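Transcription initiation factor IIB (PDB 5O9I) is a mini-intein with the HINT fold, inserted in an archaeal TFIIB, that probably excises itself by protein splicing and joins the flanking sequences. Local coordinates at residues I14-E19 against K51-I56; D113-G118 against L157-I162. One frame throughout, in Å; residues are numbered along the deposited sequence.

Contact 1. Residues I14-E19 against K51-I56; sequences IKEKGE and KDVEVI
Ile14 to Glu16 run antiparallel to Val53-Ile56 as neighbouring strands of the beta-rich HINT fold, their axes approaching to 4.6 Å at an angle of 162°. Lys15 and Glu54 form a hydrogen-bonded pair: Lys15 N reaches Glu54 O at 2.9 Å, while Glu54 N returns to Lys15 O by a more bent bond. Glu16 and Val53 make the next, non-hydrogen-bonded pair. Past it, Lys17 N donates to Asp52 O at 2.8 Å, just where the chain enters the type I' turn Glu16-Glu19 that leads into strand 19-24. Both central residues, Lys17 and Gly18, take positive phi; at Gly18 a CB would press on the carbonyl O of Lys17, so glycine fits there.

On one face, the buried Val53 and Val55 suit the apolar side of the sheet. Val55 CG2 meets Ile14 CG2 at 4.1 Å, and Phe183 and Val69 also touch Val55. The aliphatic CG of Glu16 packs on Val53 CG2 at 3.8 Å, its extended chain carrying the carboxylate onward.

Lys15 and Glu54 are partly exposed on the other face, where opposite charges can pair beside solvent. They lie side by side, pointing the same way. Bends at chi2, chi3 and chi4 put the lysine ammonium NZ 3.4 Å from Glu54 OE1, a salt bridge whose hydrogen bond is weak, while Phe66 touches the Lys15 side chain. Beside the turn, the extended Lys17 chain crosses Asp52 at a slant, its NZ making a long salt bridge (3.8 Å) to Asp52 OD2.

Contact 2. Residues D113-G118 against L157-I162; sequences DDLRVG and LKIKKI
Ile159 sets CG1 anti to its own carbonyl carbon (chi1 -58°), and chi1 and chi2 together bring CD1 to Arg116 O, 3.2 Å away, while Val117 has CG1 anti to the backbone N (chi1 174°), which puts that methyl against the carbonyl oxygens of Ile159 and Lys160. The loop that leads into strand 120-124 thus grips strand 154-162 of an antiparallel sheet in the HINT fold, at a classic beta bulge where Lys160 and Lys161 both face Val84.

A branched, apolar residue suits position 159, whose side chain is buried. Its CD1 meets Leu115 CD2 at 4.1 Å, the two side chains crossing at about a right angle, and Leu121 touches both. An alanine here would remove CD1 and probably cost Leu115 CD2 and Arg116 O their contact with it, opening a gap beside Leu121.

Val117 straddles the bulge. Its CG1 sits 3.2 Å from Ile159 O and 3.3 Å from Lys160 O, a tight fit of one methyl against two carbonyl oxygens, and its CG2 lies 4.0 Å from Lys161 CA. Farther along, Ile162 CD1 lies near Leu115 O, and its side chain packs on Ile83. Arg116 turns away from the strand, and its NE forms a salt bridge with Asp119 OD1, as fits an exposed site.

Gly118 closes the contact. Its positive phi would jam a CB against the carbonyl O of Val117, so glycine fits, and the next residue, Asp119, continues the backbone bonding with Ile159. Lys158 NZ comes within 3.5 Å of Gly118 O. Gly118 N donates to Ile159 O at 3.0 Å with an N-H...O angle of 152°, arriving in the carbonyl plane on a lone pair.

Overall arrangement
From the N terminus, the chain passes through strand 11-16, turns into strand 19-24, runs helix 25-34 and strand 46-49, and returns along 53-58, where contact 1 closes a loop of 31 residues. Only after further strands does contact 2 open, at 113-118; its loop, which includes helix 147-150 and a stretch that was not modelled, closes at 157-162. The two loops therefore follow in series, neither nesting nor crossing. Contact 1 joins the two inner strands of one antiparallel sheet, whereas contact 2 ties the approach to edge strand 120-124 onto another. They lie on opposite sides of the chain's centre, their own centres about 32 Å apart.

Contact 1. Residues I14-E19 against K51-I56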
ATOM      1  N   ILE A  14      -1.460   6.672   9.653  1.00 68.19           N
ATOM      2  CA  ILE A  14      -2.893   6.886   9.646  1.00 70.39           C
ATOM      3  C   ILE A  14      -3.249   8.056  10.509  1.00 72.49           C
ATOM      4  O   ILE A  14      -2.446   8.478  11.344  1.00 75.41           O
ATOM      5  CB  ILE A  14      -3.618   5.648  10.116  1.00 74.01           C
ATOM      6  CG1 ILE A  14      -3.405   5.449  11.611  1.00 78.96           C
ATOM      7  CG2 ILE A  14      -3.179   4.411   9.308  1.00 72.62           C
ATOM      8  CD1 ILE A  14      -4.099   4.209  12.184  1.00 82.71           C
ATOM      9  N   LYS A  15      -4.441   8.578  10.301  1.00 74.47           N
ATOM     10  CA  LYS A  15      -5.094   9.424  11.288  1.00 80.63           C
ATOM     11  C   LYS A  15      -6.386   8.764  11.876  1.00 85.83           C
ATOM     12  O   LYS A  15      -7.353   8.496  11.154  1.00 84.25           O
ATOM     13  CB  LYS A  15      -5.436  10.700  10.613  1.00 82.21           C
ATOM     14  CG  LYS A  15      -5.691  11.837  11.551  1.00 88.05           C
ATOM     15  CD  LYS A  15      -5.044  13.115  10.998  1.00 89.09           C
ATOM     16  CE  LYS A  15      -5.683  13.606   9.724  1.00 93.51           C
ATOM     17  NZ  LYS A  15      -7.008  14.227  10.041  1.00100.92           N
ATOM     18  N   GLU A  16      -6.367   8.487  13.181  1.00 90.31           N
ATOM     19  CA  GLU A  16      -7.477   7.830  13.892  1.00 93.90           C
ATOM     20  C   GLU A  16      -8.148   8.772  14.872  1.00 97.66           C
ATOM     21  O   GLU A  16      -7.535   9.198  15.830  1.00 99.77           O
ATOM     22  CB  GLU A  16      -6.973   6.600  14.625  1.00 95.09           C
ATOM     23  CG  GLU A  16      -8.097   5.672  15.022  1.00100.94           C
ATOM     24  CD  GLU A  16      -7.668   4.541  15.913  1.00104.62           C
ATOM     25  OE1 GLU A  16      -6.491   4.142  15.773  1.00102.72           O
ATOM     26  OE2 GLU A  16      -8.513   4.058  16.727  1.00106.98           O
ATOM     27  N   LYS A  17      -9.425   9.073  14.627  1.00103.72           N
ATOM     28  CA  LYS A  17     -10.193  10.090  15.388  1.00108.16           C
ATOM     29  C   LYS A  17      -9.436  11.411  15.516  1.00107.60           C
ATOM     30  O   LYS A  17      -9.599  12.144  16.497  1.00113.30           O
ATOM     31  CB  LYS A  17     -10.672   9.579  16.778  1.00110.30           C
ATOM     32  CG  LYS A  17     -10.880   8.069  16.878  1.00111.99           C
ATOM     33  CD  LYS A  17     -11.666   7.618  18.116  1.00115.18           C
ATOM     34  CE  LYS A  17     -12.192   6.197  17.957  1.00116.91           C
ATOM     35  NZ  LYS A  17     -13.393   5.913  18.816  1.00122.72           N
ATOM     36  N   GLY A  18      -8.630  11.711  14.503  1.00105.65           N
ATOM     37  CA  GLY A  18      -7.901  12.972  14.425  1.00105.21           C
ATOM     38  C   GLY A  18      -6.444  12.962  14.838  1.00101.77           C
ATOM     39  O   GLY A  18      -5.805  13.981  14.766  1.00 98.57           O
ATOM     40  N   GLU A  19      -5.910  11.828  15.285  1.00103.04           N
ATOM     41  CA  GLU A  19      -4.509  11.790  15.733  1.00102.02           C
ATOM     42  C   GLU A  19      -3.671  10.919  14.811  1.00 97.43           C
ATOM     43  O   GLU A  19      -4.057   9.821  14.394  1.00102.70           O
ATOM     44  CB  GLU A  19      -4.360  11.325  17.197  1.00105.26           C
ATOM     45  CG  GLU A  19      -5.169  10.111  17.573  1.00109.72           C
ATOM     46  CD  GLU A  19      -4.829   9.533  18.951  1.00113.91           C
ATOM     47  OE1 GLU A  19      -3.791   9.956  19.560  1.00111.75           O
ATOM     48  OE2 GLU A  19      -5.641   8.677  19.430  1.00110.29           O
ATOM     49  N   LYS A  51     -14.064   2.936  10.543  1.00104.91           N
ATOM     50  CA  LYS A  51     -14.555   4.302  10.715  1.00107.38           C
ATOM     51  C   LYS A  51     -13.465   5.086  11.424  1.00105.93           C
ATOM     52  O   LYS A  51     -12.621   4.497  12.083  1.00106.73           O
ATOM     53  CB  LYS A  51     -15.796   4.218  11.605  1.00113.14           C
ATOM     54  CG  LYS A  51     -16.654   5.481  11.793  1.00114.99           C
ATOM     55  CD  LYS A  51     -17.441   5.427  13.101  1.00117.09           C
ATOM     56  CE  LYS A  51     -18.951   5.244  12.904  1.00119.24           C
ATOM     57  NZ  LYS A  51     -19.613   4.805  14.162  1.00123.79           N
ATOM     58  N   ASP A  52     -13.556   6.408  11.369  1.00106.35           N
ATOM     59  CA  ASP A  52     -12.640   7.274  12.111  1.00109.81           C
ATOM     60  C   ASP A  52     -11.136   7.126  11.676  1.00104.74           C
ATOM     61  O   ASP A  52     -10.241   7.422  12.457  1.00109.01           O
ATOM     62  CB  ASP A  52     -12.780   7.062  13.660  1.00113.99           C
ATOM     63  CG  ASP A  52     -14.215   7.236  14.187  1.00121.49           C
ATOM     64  OD1 ASP A  52     -15.032   7.882  13.501  1.00125.66           O
ATOM     65  OD2 ASP A  52     -14.515   6.722  15.301  1.00123.22           O
ATOM     66  N   VAL A  53     -10.862   6.612  10.483  1.00 97.12           N
ATOM     67  CA  VAL A  53      -9.514   6.241  10.105  1.00 92.37           C
ATOM     68  C   VAL A  53      -9.205   6.715   8.691  1.00 87.53           C
ATOM     69  O   VAL A  53      -9.972   6.500   7.773  1.00 86.08           O
ATOM     70  CB  VAL A  53      -9.326   4.711  10.192  1.00 92.12           C
ATOM     71  CG1 VAL A  53      -8.026   4.267   9.484  1.00 88.69           C
ATOM     72  CG2 VAL A  53      -9.314   4.281  11.652  1.00 93.51           C
ATOM     73  N   GLU A  54      -8.064   7.347   8.510  1.00 86.13           N
ATOM     74  CA  GLU A  54      -7.680   7.852   7.216  1.00 81.28           C
ATOM     75  C   GLU A  54      -6.265   7.547   6.910  1.00 77.38           C
ATOM     76  O   GLU A  54      -5.455   7.398   7.800  1.00 77.66           O
ATOM     77  CB  GLU A  54      -7.820   9.352   7.169  1.00 82.94           C
ATOM     78  CG  GLU A  54      -9.233   9.823   7.377  1.00 87.82           C
ATOM     79  CD  GLU A  54      -9.298  11.313   7.392  1.00 90.23           C
ATOM     80  OE1 GLU A  54      -8.973  11.886   8.453  1.00 94.74           O
ATOM     81  OE2 GLU A  54      -9.658  11.899   6.353  1.00 91.49           O
ATOM     82  N   VAL A  55      -5.966   7.558   5.618  1.00 71.81           N
ATOM     83  CA  VAL A  55      -4.692   7.176   5.108  1.00 65.16           C
ATOM     84  C   VAL A  55      -4.254   8.192   4.073  1.00 60.35           C
ATOM     85  O   VAL A  55      -5.070   8.899   3.523  1.00 59.42           O
ATOM     86  CB  VAL A  55      -4.872   5.735   4.595  1.00 67.08           C
ATOM     87  CG1 VAL A  55      -4.844   5.577   3.103  1.00 65.75           C
ATOM     88  CG2 VAL A  55      -3.933   4.803   5.331  1.00 69.87           C
ATOM     89  N   ILE A  56      -2.969   8.257   3.819  1.00 55.67           N
ATOM     90  CA  ILE A  56      -2.445   9.149   2.794  1.00 54.06           C
ATOM     91  C   ILE A  56      -2.528   8.534   1.387  1.00 50.15           C
ATOM     92  O   ILE A  56      -2.030   7.425   1.141  1.00 46.16           O
ATOM     93  CB  ILE A  56      -0.962   9.536   3.107  1.00 55.15           C
ATOM     94  CG1 ILE A  56      -0.868  10.212   4.476  1.00 57.34           C
ATOM     95  CG2 ILE A  56      -0.435  10.550   2.134  1.00 52.84           C
ATOM     96  CD1 ILE A  56       0.477   9.962   5.106  1.00 58.09           C
TER

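Contact 2. Residues D113-G118 against L157-I162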
ATOM      1  N   ASP A 113       3.998  -8.914 -10.313  1.00109.51           N
ATOM      2  CA  ASP A 113       4.653 -10.042 -10.996  1.00114.77           C
ATOM      3  C   ASP A 113       5.049  -9.731 -12.457  1.00115.54           C
ATOM      4  O   ASP A 113       5.909 -10.421 -13.020  1.00122.11           O
ATOM      5  CB  ASP A 113       3.857 -11.366 -10.861  1.00118.13           C
ATOM      6  CG  ASP A 113       2.346 -11.203 -11.073  1.00119.59           C
ATOM      7  OD1 ASP A 113       1.898 -10.294 -11.828  1.00117.70           O
ATOM      8  OD2 ASP A 113       1.601 -11.986 -10.452  1.00121.89           O
ATOM      9  N   ASP A 114       4.446  -8.690 -13.051  1.00109.36           N
ATOM     10  CA  ASP A 114       4.938  -8.095 -14.291  1.00110.35           C
ATOM     11  C   ASP A 114       6.118  -7.122 -14.153  1.00112.04           C
ATOM     12  O   ASP A 114       6.531  -6.519 -15.143  1.00114.02           O
ATOM     13  CB  ASP A 114       3.801  -7.366 -14.995  1.00108.50           C
ATOM     14  CG  ASP A 114       2.758  -8.312 -15.519  1.00110.69           C
ATOM     15  OD1 ASP A 114       3.088  -9.143 -16.386  1.00112.67           O
ATOM     16  OD2 ASP A 114       1.597  -8.201 -15.098  1.00109.44           O
ATOM     17  N   LEU A 115       6.674  -6.945 -12.964  1.00114.99           N
ATOM     18  CA  LEU A 115       7.776  -6.011 -12.828  1.00115.99           C
ATOM     19  C   LEU A 115       9.043  -6.700 -13.234  1.00124.18           C
ATOM     20  O   LEU A 115       9.089  -7.923 -13.345  1.00126.87           O
ATOM     21  CB  LEU A 115       7.924  -5.467 -11.398  1.00112.57           C
ATOM     22  CG  LEU A 115       6.933  -4.417 -10.868  1.00103.16           C
ATOM     23  CD1 LEU A 115       7.222  -4.198  -9.403  1.00 99.48           C
ATOM     24  CD2 LEU A 115       7.078  -3.105 -11.606  1.00 99.35           C
ATOM     25  N   ARG A 116      10.063  -5.875 -13.442  1.00127.30           N
ATOM     26  CA  ARG A 116      11.403  -6.314 -13.757  1.00130.13           C
ATOM     27  C   ARG A 116      12.373  -5.324 -13.146  1.00130.21           C
ATOM     28  O   ARG A 116      12.032  -4.145 -12.958  1.00133.73           O
ATOM     29  CB  ARG A 116      11.554  -6.381 -15.292  1.00137.01           C
ATOM     30  CG  ARG A 116      11.666  -5.033 -15.998  1.00137.61           C
ATOM     31  CD  ARG A 116      11.127  -4.998 -17.433  1.00142.09           C
ATOM     32  NE  ARG A 116       9.866  -4.236 -17.505  1.00145.05           N
ATOM     33  CZ  ARG A 116       9.230  -3.874 -18.634  1.00142.16           C
ATOM     34  NH1 ARG A 116       9.704  -4.213 -19.838  1.00144.95           N
ATOM     35  NH2 ARG A 116       8.100  -3.166 -18.555  1.00133.61           N
ATOM     36  N   VAL A 117      13.588  -5.779 -12.880  1.00130.07           N
ATOM     37  CA  VAL A 117      14.642  -4.903 -12.364  1.00129.13           C
ATOM     38  C   VAL A 117      14.888  -3.706 -13.321  1.00128.62           C
ATOM     39  O   VAL A 117      14.811  -3.860 -14.540  1.00132.14           O
ATOM     40  CB  VAL A 117      15.947  -5.716 -12.100  1.00129.39           C
ATOM     41  CG1 VAL A 117      17.096  -4.818 -11.714  1.00129.25           C
ATOM     42  CG2 VAL A 117      15.730  -6.743 -10.999  1.00129.15           C
ATOM     43  N   GLY A 118      15.148  -2.521 -12.773  1.00127.13           N
ATOM     44  CA  GLY A 118      15.406  -1.324 -13.594  1.00123.86           C
ATOM     45  C   GLY A 118      14.185  -0.558 -14.111  1.00118.45           C
ATOM     46  O   GLY A 118      14.331   0.495 -14.754  1.00113.55           O
ATOM     47  N   LEU A 157      12.034   5.871  -8.704  1.00 64.97           N
ATOM     48  CA  LEU A 157      13.248   5.171  -8.383  1.00 68.01           C
ATOM     49  C   LEU A 157      13.252   3.850  -9.105  1.00 74.91           C
ATOM     50  O   LEU A 157      12.165   3.308  -9.401  1.00 77.38           O
ATOM     51  CB  LEU A 157      13.342   4.951  -6.866  1.00 67.48           C
ATOM     52  CG  LEU A 157      13.602   6.204  -6.000  1.00 65.90           C
ATOM     53  CD1 LEU A 157      13.794   5.830  -4.548  1.00 63.95           C
ATOM     54  CD2 LEU A 157      14.791   7.063  -6.470  1.00 67.10           C
ATOM     55  N   LYS A 158      14.449   3.309  -9.347  1.00 80.72           N
ATOM     56  CA  LYS A 158      14.559   2.104 -10.186  1.00 88.25           C
ATOM     57  C   LYS A 158      14.669   0.924  -9.253  1.00 89.52           C
ATOM     58  O   LYS A 158      15.226   1.058  -8.156  1.00 93.77           O
ATOM     59  CB  LYS A 158      15.759   2.120 -11.144  1.00 94.00           C
ATOM     60  CG  LYS A 158      16.421   3.472 -11.453  1.00 95.71           C
ATOM     61  CD  LYS A 158      17.825   3.293 -12.088  1.00 97.67           C
ATOM     62  CE  LYS A 158      17.870   3.623 -13.601  1.00 95.52           C
ATOM     63  NZ  LYS A 158      16.724   3.040 -14.377  1.00 92.84           N
ATOM     64  N   ILE A 159      14.233  -0.224  -9.732  1.00 93.50           N
ATOM     65  CA  ILE A 159      14.221  -1.417  -8.916  1.00 99.18           C
ATOM     66  C   ILE A 159      15.610  -2.054  -8.899  1.00106.17           C
ATOM     67  O   ILE A 159      16.175  -2.327  -9.949  1.00103.95           O
ATOM     68  CB  ILE A 159      13.198  -2.431  -9.462  1.00 99.10           C
ATOM     69  CG1 ILE A 159      11.812  -1.816  -9.500  1.00 93.30           C
ATOM     70  CG2 ILE A 159      13.234  -3.719  -8.629  1.00104.47           C
ATOM     71  CD1 ILE A 159      10.939  -2.255 -10.638  1.00 95.54           C
ATOM     72  N   LYS A 160      16.128  -2.302  -7.695  1.00114.29           N
ATOM     73  CA  LYS A 160      17.471  -2.829  -7.498  1.00120.49           C
ATOM     74  C   LYS A 160      17.381  -4.342  -7.654  1.00129.01           C
ATOM     75  O   LYS A 160      17.998  -4.916  -8.552  1.00135.63           O
ATOM     76  CB  LYS A 160      17.986  -2.428  -6.112  1.00119.81           C
ATOM     77  CG  LYS A 160      19.483  -2.631  -5.921  1.00125.94           C
ATOM     78  CD  LYS A 160      20.262  -1.332  -5.743  1.00126.65           C
ATOM     79  CE  LYS A 160      20.124  -0.797  -4.312  1.00126.05           C
ATOM     80  NZ  LYS A 160      20.772   0.533  -4.083  1.00122.95           N
ATOM     81  N   LYS A 161      16.581  -4.984  -6.808  1.00133.24           N
ATOM     82  CA  LYS A 161      16.217  -6.393  -7.021  1.00137.71           C
ATOM     83  C   LYS A 161      14.915  -6.737  -6.315  1.00138.76           C
ATOM     84  O   LYS A 161      14.437  -5.976  -5.471  1.00143.82           O
ATOM     85  CB  LYS A 161      17.341  -7.350  -6.608  1.00141.90           C
ATOM     86  CG  LYS A 161      17.830  -7.189  -5.181  1.00141.53           C
ATOM     87  CD  LYS A 161      18.153  -8.515  -4.509  1.00145.27           C
ATOM     88  CE  LYS A 161      18.853  -8.298  -3.173  1.00144.98           C
ATOM     89  NZ  LYS A 161      18.290  -7.200  -2.327  1.00136.85           N
ATOM     90  N   ILE A 162      14.360  -7.893  -6.682  1.00146.98           N
ATOM     91  CA  ILE A 162      13.046  -8.345  -6.221  1.00144.06           C
ATOM     92  C   ILE A 162      13.095  -9.783  -5.737  1.00148.32           C
ATOM     93  O   ILE A 162      12.974 -10.673  -6.524  1.00145.75           O
ATOM     94  CB  ILE A 162      11.934  -8.112  -7.281  1.00142.07           C
ATOM     95  CG1 ILE A 162      12.222  -8.745  -8.650  1.00137.55           C
ATOM     96  CG2 ILE A 162      11.793  -6.603  -7.446  1.00142.28           C
ATOM     97  CD1 ILE A 162      11.188  -8.401  -9.706  1.00131.09           C
TER